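Non-structural protein 2 (Infectious bronchitis virus, PDB 7F52) is a gammacoronavirus non-structural protein of uncertain function, probably released from the viral replicase polyprotein by proteolysis. Local coordinates at residues Leu383-Ile388 against Asp434-Phe439; Thr376-Asp381 against Val475-Cys480. All coordinates share one frame; numbering follows the deposited sequence.

Contact 1: residues Leu383-Ile388 against Asp434-Phe439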
loop_
_atom_site.group_PDB
_atom_site.type_symbol
_atom_site.label_atom_id
_atom_site.label_comp_id
_atom_site.label_asym_id
_atom_site.label_seq_id
_atom_site.Cartn_x
_atom_site.Cartn_y
_atom_site.Cartn_z
ATOM N N LEU A 383 -30.350 17.007 26.632
ATOM C CA LEU A 383 -30.725 16.234 25.449
ATOM C C LEU A 383 -31.296 17.225 24.447
ATOM O O LEU A 383 -30.947 17.182 23.257
ATOM C CB LEU A 383 -31.732 15.110 25.770
ATOM C CG LEU A 383 -31.155 13.903 26.517
ATOM C CD1 LEU A 383 -32.243 12.960 27.024
ATOM C CD2 LEU A 383 -30.138 13.144 25.639
ATOM N N ILE A 384 -32.146 18.133 24.938
ATOM C CA ILE A 384 -32.747 19.153 24.077
ATOM C C ILE A 384 -31.646 20.041 23.492
ATOM O O ILE A 384 -31.705 20.431 22.317
ATOM C CB ILE A 384 -33.772 20.027 24.834
ATOM C CG1 ILE A 384 -35.010 19.217 25.191
ATOM C CG2 ILE A 384 -34.172 21.260 24.013
ATOM C CD1 ILE A 384 -36.106 20.090 25.793
ATOM N N LEU A 385 -30.632 20.346 24.298
ATOM C CA LEU A 385 -29.526 21.142 23.781
ATOM C C LEU A 385 -28.820 20.348 22.670
ATOM O O LEU A 385 -28.615 20.866 21.562
ATOM C CB LEU A 385 -28.562 21.547 24.907
ATOM C CG LEU A 385 -29.085 22.640 25.869
ATOM C CD1 LEU A 385 -28.147 22.856 27.038
ATOM C CD2 LEU A 385 -29.358 23.981 25.185
ATOM N N ALA A 386 -28.496 19.084 22.938
ATOM C CA ALA A 386 -27.873 18.233 21.902
ATOM C C ALA A 386 -28.722 18.199 20.612
ATOM O O ALA A 386 -28.196 18.326 19.518
ATOM C CB ALA A 386 -27.640 16.828 22.432
ATOM N N ALA A 387 -30.040 18.098 20.750
ATOM C CA ALA A 387 -30.935 18.156 19.598
ATOM C C ALA A 387 -30.851 19.489 18.843
ATOM O O ALA A 387 -30.850 19.503 17.604
ATOM C CB ALA A 387 -32.369 17.899 20.034
ATOM N N ILE A 388 -30.794 20.610 19.571
ATOM C CA ILE A 388 -30.790 21.920 18.904
ATOM C C ILE A 388 -29.511 22.112 18.080
ATOM O O ILE A 388 -29.550 22.581 16.918
ATOM C CB ILE A 388 -30.931 23.068 19.906
ATOM C CG1 ILE A 388 -32.341 23.078 20.486
ATOM C CG2 ILE A 388 -30.655 24.408 19.236
ATOM C CD1 ILE A 388 -32.567 24.235 21.413
ATOM N N ASP A 434 -22.741 17.348 31.701
ATOM C CA ASP A 434 -22.490 15.912 31.713
ATOM C C ASP A 434 -23.158 15.208 30.538
ATOM O O ASP A 434 -22.614 14.259 29.973
ATOM C CB ASP A 434 -22.994 15.284 33.009
ATOM C CG ASP A 434 -22.099 15.572 34.177
ATOM O OD1 ASP A 434 -20.886 15.789 33.950
ATOM O OD2 ASP A 434 -22.616 15.578 35.318
ATOM N N VAL A 435 -24.349 15.671 30.189
ATOM C CA VAL A 435 -25.111 15.059 29.127
ATOM C C VAL A 435 -24.567 15.530 27.779
ATOM O O VAL A 435 -24.450 14.735 26.851
ATOM C CB VAL A 435 -26.616 15.381 29.260
ATOM C CG1 VAL A 435 -27.404 14.737 28.136
ATOM C CG2 VAL A 435 -27.135 14.915 30.595
ATOM N N LEU A 436 -24.215 16.812 27.678
ATOM C CA LEU A 436 -23.641 17.342 26.444
ATOM C C LEU A 436 -22.341 16.634 26.092
ATOM O O LEU A 436 -22.020 16.462 24.924
ATOM C CB LEU A 436 -23.409 18.845 26.559
ATOM C CG LEU A 436 -24.667 19.692 26.329
ATOM C CD1 LEU A 436 -24.411 21.162 26.595
ATOM C CD2 LEU A 436 -25.237 19.482 24.917
ATOM N N ARG A 437 -21.604 16.208 27.110
ATOM C CA ARG A 437 -20.332 15.529 26.910
ATOM C C ARG A 437 -20.501 14.257 26.080
ATOM O O ARG A 437 -19.617 13.893 25.293
ATOM C CB ARG A 437 -19.690 15.206 28.264
ATOM C CG ARG A 437 -18.612 16.194 28.679
ATOM C CD ARG A 437 -18.404 16.245 30.192
ATOM N NE ARG A 437 -18.201 17.621 30.652
ATOM C CZ ARG A 437 -17.931 17.969 31.910
ATOM N NH1 ARG A 437 -17.822 17.037 32.851
ATOM N NH2 ARG A 437 -17.767 19.250 32.231
ATOM N N LEU A 438 -21.645 13.597 26.255
ATOM C CA LEU A 438 -21.982 12.387 25.492
ATOM C C LEU A 438 -21.902 12.608 24.003
ATOM O O LEU A 438 -21.450 11.745 23.278
ATOM C CB LEU A 438 -23.388 11.893 25.854
ATOM C CG LEU A 438 -23.349 11.267 27.242
ATOM C CD1 LEU A 438 -24.650 10.637 27.622
ATOM C CD2 LEU A 438 -22.253 10.249 27.221
ATOM N N PHE A 439 -22.330 13.782 23.566
ATOM C CA PHE A 439 -22.467 14.083 22.157
ATOM C C PHE A 439 -21.486 15.126 21.656
ATOM O O PHE A 439 -21.563 15.511 20.491
ATOM C CB PHE A 439 -23.876 14.586 21.878
ATOM C CG PHE A 439 -24.940 13.829 22.595
ATOM C CD1 PHE A 439 -25.428 12.633 22.074
ATOM C CD2 PHE A 439 -25.475 14.320 23.778
ATOM C CE1 PHE A 439 -26.435 11.928 22.738
ATOM C CE2 PHE A 439 -26.479 13.634 24.445
ATOM C CZ PHE A 439 -26.961 12.429 23.932
#
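Val-435 and Leu-383 open the interface between helix 432-439 and helix 377-390. The CG1 methyl of Val-435, carried toward the other helix with CG1 anti to the backbone N (chi1 180°), lies 4.0 Å from CD2 of Leu-383. It is equally near the main-chain N of Leu-383, so the valine rests on backbone as well as side chain. The two side chains meet at about a right angle, and Leu-426 of strand 424-426 also touches Val-435.

One residue on, Leu-436 bends its end across to Leu-385 and Ala-386. Its CD2 branch packs 3.9 Å from Leu-385 CB and 3.8 Å from Ala-386 N, while CD1 reaches CD1 of Leu-385 at 4.1 Å. Leu-385 thus presents both the root and the tip of its side chain to the two methyls, and Phe-460 and Trp-461 of helix 455-467 cover it further.

At Phe-439 the ring inclines obliquely against the first helix. Its CD2 comes 3.6 Å from the methyl of Ala-386, and CZ, two atoms farther round the ring, lies 3.7 Å from CD2 of Leu-383; CE2 touches both. One ring face is covered near its rim by CB of the preceding residue, Leu-438. Phe-409 makes an edge-to-face stack with Phe-439, and His-412 meets it with ring planes steeply inclined.

The short helix axes approach to 9.0 Å and cross at -36°, with the small Ala-386 facing both Leu-436 and Phe-439. Every touching residue is buried and the contacts between side chains are all apolar, implying that the two helices are held by van der Waals packing and exclusion of water rather than by directional polar bonds.

Contact 2: residues Thr376-Asp381 against Val475-Cys480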
loop_
_atom_site.group_PDB
_atom_site.type_symbol
_atom_site.label_atom_id
_atom_site.label_comp_id
_atom_site.label_asym_id
_atom_site.label_seq_id
_atom_site.Cartn_x
_atom_site.Cartn_y
_atom_site.Cartn_z
ATOM N N THR A 376 -34.275 13.167 34.155
ATOM C CA THR A 376 -34.120 14.276 35.064
ATOM C C THR A 376 -34.148 15.608 34.309
ATOM O O THR A 376 -33.771 15.651 33.141
ATOM C CB THR A 376 -32.814 14.051 35.835
ATOM O OG1 THR A 376 -33.110 13.598 37.168
ATOM C CG2 THR A 376 -31.878 15.252 35.798
ATOM N N PRO A 377 -34.620 16.693 34.958
ATOM C CA PRO A 377 -34.688 18.042 34.365
ATOM C C PRO A 377 -33.381 18.502 33.725
ATOM O O PRO A 377 -33.375 19.186 32.697
ATOM C CB PRO A 377 -35.024 18.928 35.566
ATOM C CG PRO A 377 -35.780 18.026 36.462
ATOM C CD PRO A 377 -35.133 16.687 36.341
ATOM N N GLU A 378 -32.276 18.133 34.354
ATOM C CA GLU A 378 -30.980 18.407 33.792
ATOM C C GLU A 378 -30.775 17.584 32.523
ATOM O O GLU A 378 -30.379 18.121 31.483
ATOM C CB GLU A 378 -29.886 18.119 34.813
ATOM C CG GLU A 378 -29.761 19.180 35.917
ATOM C CD GLU A 378 -30.877 19.109 36.961
ATOM O OE1 GLU A 378 -31.264 20.174 37.497
ATOM O OE2 GLU A 378 -31.364 17.989 37.247
ATOM N N ILE A 379 -31.061 16.287 32.596
ATOM C CA ILE A 379 -30.898 15.422 31.434
ATOM C C ILE A 379 -31.820 15.872 30.302
ATOM O O ILE A 379 -31.404 15.941 29.140
ATOM C CB ILE A 379 -31.164 13.954 31.789
ATOM C CG1 ILE A 379 -30.122 13.469 32.791
ATOM C CG2 ILE A 379 -31.111 13.104 30.556
ATOM C CD1 ILE A 379 -30.463 12.165 33.440
ATOM N N ASN A 380 -33.057 16.205 30.647
ATOM C CA ASN A 380 -34.038 16.632 29.653
ATOM C C ASN A 380 -33.503 17.797 28.835
ATOM O O ASN A 380 -33.556 17.764 27.606
ATOM C CB ASN A 380 -35.362 17.027 30.331
ATOM C CG ASN A 380 -36.435 17.506 29.337
ATOM O OD1 ASN A 380 -36.281 18.543 28.690
ATOM N ND2 ASN A 380 -37.562 16.802 29.294
ATOM N N ASP A 381 -32.976 18.815 29.518
ATOM C CA ASP A 381 -32.555 20.043 28.847
ATOM C C ASP A 381 -31.215 19.902 28.099
ATOM O O ASP A 381 -31.004 20.533 27.059
ATOM C CB ASP A 381 -32.504 21.194 29.859
ATOM C CG ASP A 381 -33.894 21.696 30.215
ATOM O OD1 ASP A 381 -34.863 20.964 29.894
ATOM O OD2 ASP A 381 -34.042 22.793 30.816
ATOM N N VAL A 475 -38.498 23.329 27.868
ATOM C CA VAL A 475 -37.281 23.486 28.669
ATOM C C VAL A 475 -37.560 23.403 30.166
ATOM O O VAL A 475 -38.266 24.253 30.725
ATOM C CB VAL A 475 -36.669 24.891 28.601
ATOM C CG1 VAL A 475 -35.847 25.031 27.319
ATOM C CG2 VAL A 475 -37.766 25.927 28.649
ATOM N N LYS A 476 -37.040 22.372 30.819
ATOM C CA LYS A 476 -37.451 22.136 32.192
ATOM C C LYS A 476 -36.561 22.541 33.366
ATOM O O LYS A 476 -37.026 22.649 34.518
ATOM C CB LYS A 476 -37.658 20.629 32.136
ATOM C CG LYS A 476 -39.073 20.367 31.688
ATOM C CD LYS A 476 -39.437 18.918 31.601
ATOM C CE LYS A 476 -40.967 18.801 31.433
ATOM N NZ LYS A 476 -41.631 20.025 30.845
ATOM N N THR A 477 -35.300 22.817 33.074
ATOM C CA THR A 477 -34.418 23.295 34.117
ATOM C C THR A 477 -34.842 24.749 34.406
ATOM O O THR A 477 -35.450 25.416 33.558
ATOM C CB THR A 477 -32.962 23.087 33.719
ATOM O OG1 THR A 477 -32.238 22.579 34.837
ATOM C CG2 THR A 477 -32.329 24.384 33.265
ATOM N N CYS A 478 -34.555 25.229 35.612
ATOM C CA CYS A 478 -34.894 26.611 35.981
ATOM C C CYS A 478 -34.019 27.616 35.227
ATOM O O CYS A 478 -34.507 28.631 34.734
ATOM C CB CYS A 478 -34.723 26.811 37.486
ATOM S SG CYS A 478 -36.128 26.158 38.413
ATOM N N PHE A 479 -32.733 27.317 35.133
ATOM C CA PHE A 479 -31.798 28.118 34.354
ATOM C C PHE A 479 -32.257 28.354 32.898
ATOM O O PHE A 479 -32.182 29.478 32.392
ATOM C CB PHE A 479 -30.425 27.448 34.370
ATOM C CG PHE A 479 -29.891 27.190 35.751
ATOM C CD1 PHE A 479 -30.473 26.235 36.581
ATOM C CD2 PHE A 479 -28.806 27.904 36.225
ATOM C CE1 PHE A 479 -29.981 26.010 37.863
ATOM C CE2 PHE A 479 -28.308 27.683 37.500
ATOM C CZ PHE A 479 -28.894 26.733 38.319
ATOM N N CYS A 480 -32.739 27.304 32.226
ATOM C CA CYS A 480 -33.108 27.399 30.810
ATOM C C CYS A 480 -34.493 28.018 30.657
ATOM O O CYS A 480 -34.779 28.708 29.671
ATOM C CB CYS A 480 -33.051 26.023 30.135
ATOM S SG CYS A 480 -31.375 25.306 29.981
#
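Asp-381 receives two successive main-chain N-H groups, from Lys-476 and Thr-477, through its carboxylate. The bond from Lys-476 N to Asp-381 OD1 is 2.8 Å long and nearly straight (163°), and it uses the syn lone pair of OD1. Thr-477 N reaches Asp-381 OD2 at 2.6 Å from a different direction, 47° out of the carboxylate plane. With CG beside its backbone N (chi1 -76°), Asp-381 directs both oxygens at the turn, and the pair of bonds should limit rotation of the group.

Electrostatics probably help as well, since the carboxylate lies near the start of helix 478-491. The ammonium of Lys-476 leads away and makes no charged contact with it.

Apolar atoms pack round the same carboxylate. Cys-480 CB lies 3.4 Å from Asp-381 OD2, and Ile-432 of helix 432-439 touches Asp-381, Thr-477 and Cys-480. Beside this cluster, the CD methylene of Lys-476 crosses Asn-380 at a slant.

Thr-477 occupies the N-cap position of helix 478-491, but its side chain makes no capping bond. A carboxylate from helix 377-390 holds the two N-H groups leading into that helix, a side-chain-to-main-chain tertiary link and not a helix cap.

Overall arrangement
The two contacts share helix 377-390, which follows the long strand 357-371: contact 2 uses its first turns and contact 1 the turns after them. Their centres lie 11 Å apart, and they meet where Val-435 CG2 packs on Ile-379. Along the chain contact 1 is nested within the loop that contact 2 closes, so helix 377-390 first receives helix 432-439 and then the start of helix 478-491. Helix 455-467 borders both contacts, and Ile-432 carries helix 432-439 into contact 2. Contact 1 packs two helices beside the mixed sheet on each other, and contact 2 joins that pair to the mainly helical C-terminal part of this elongated chain, within one subunit.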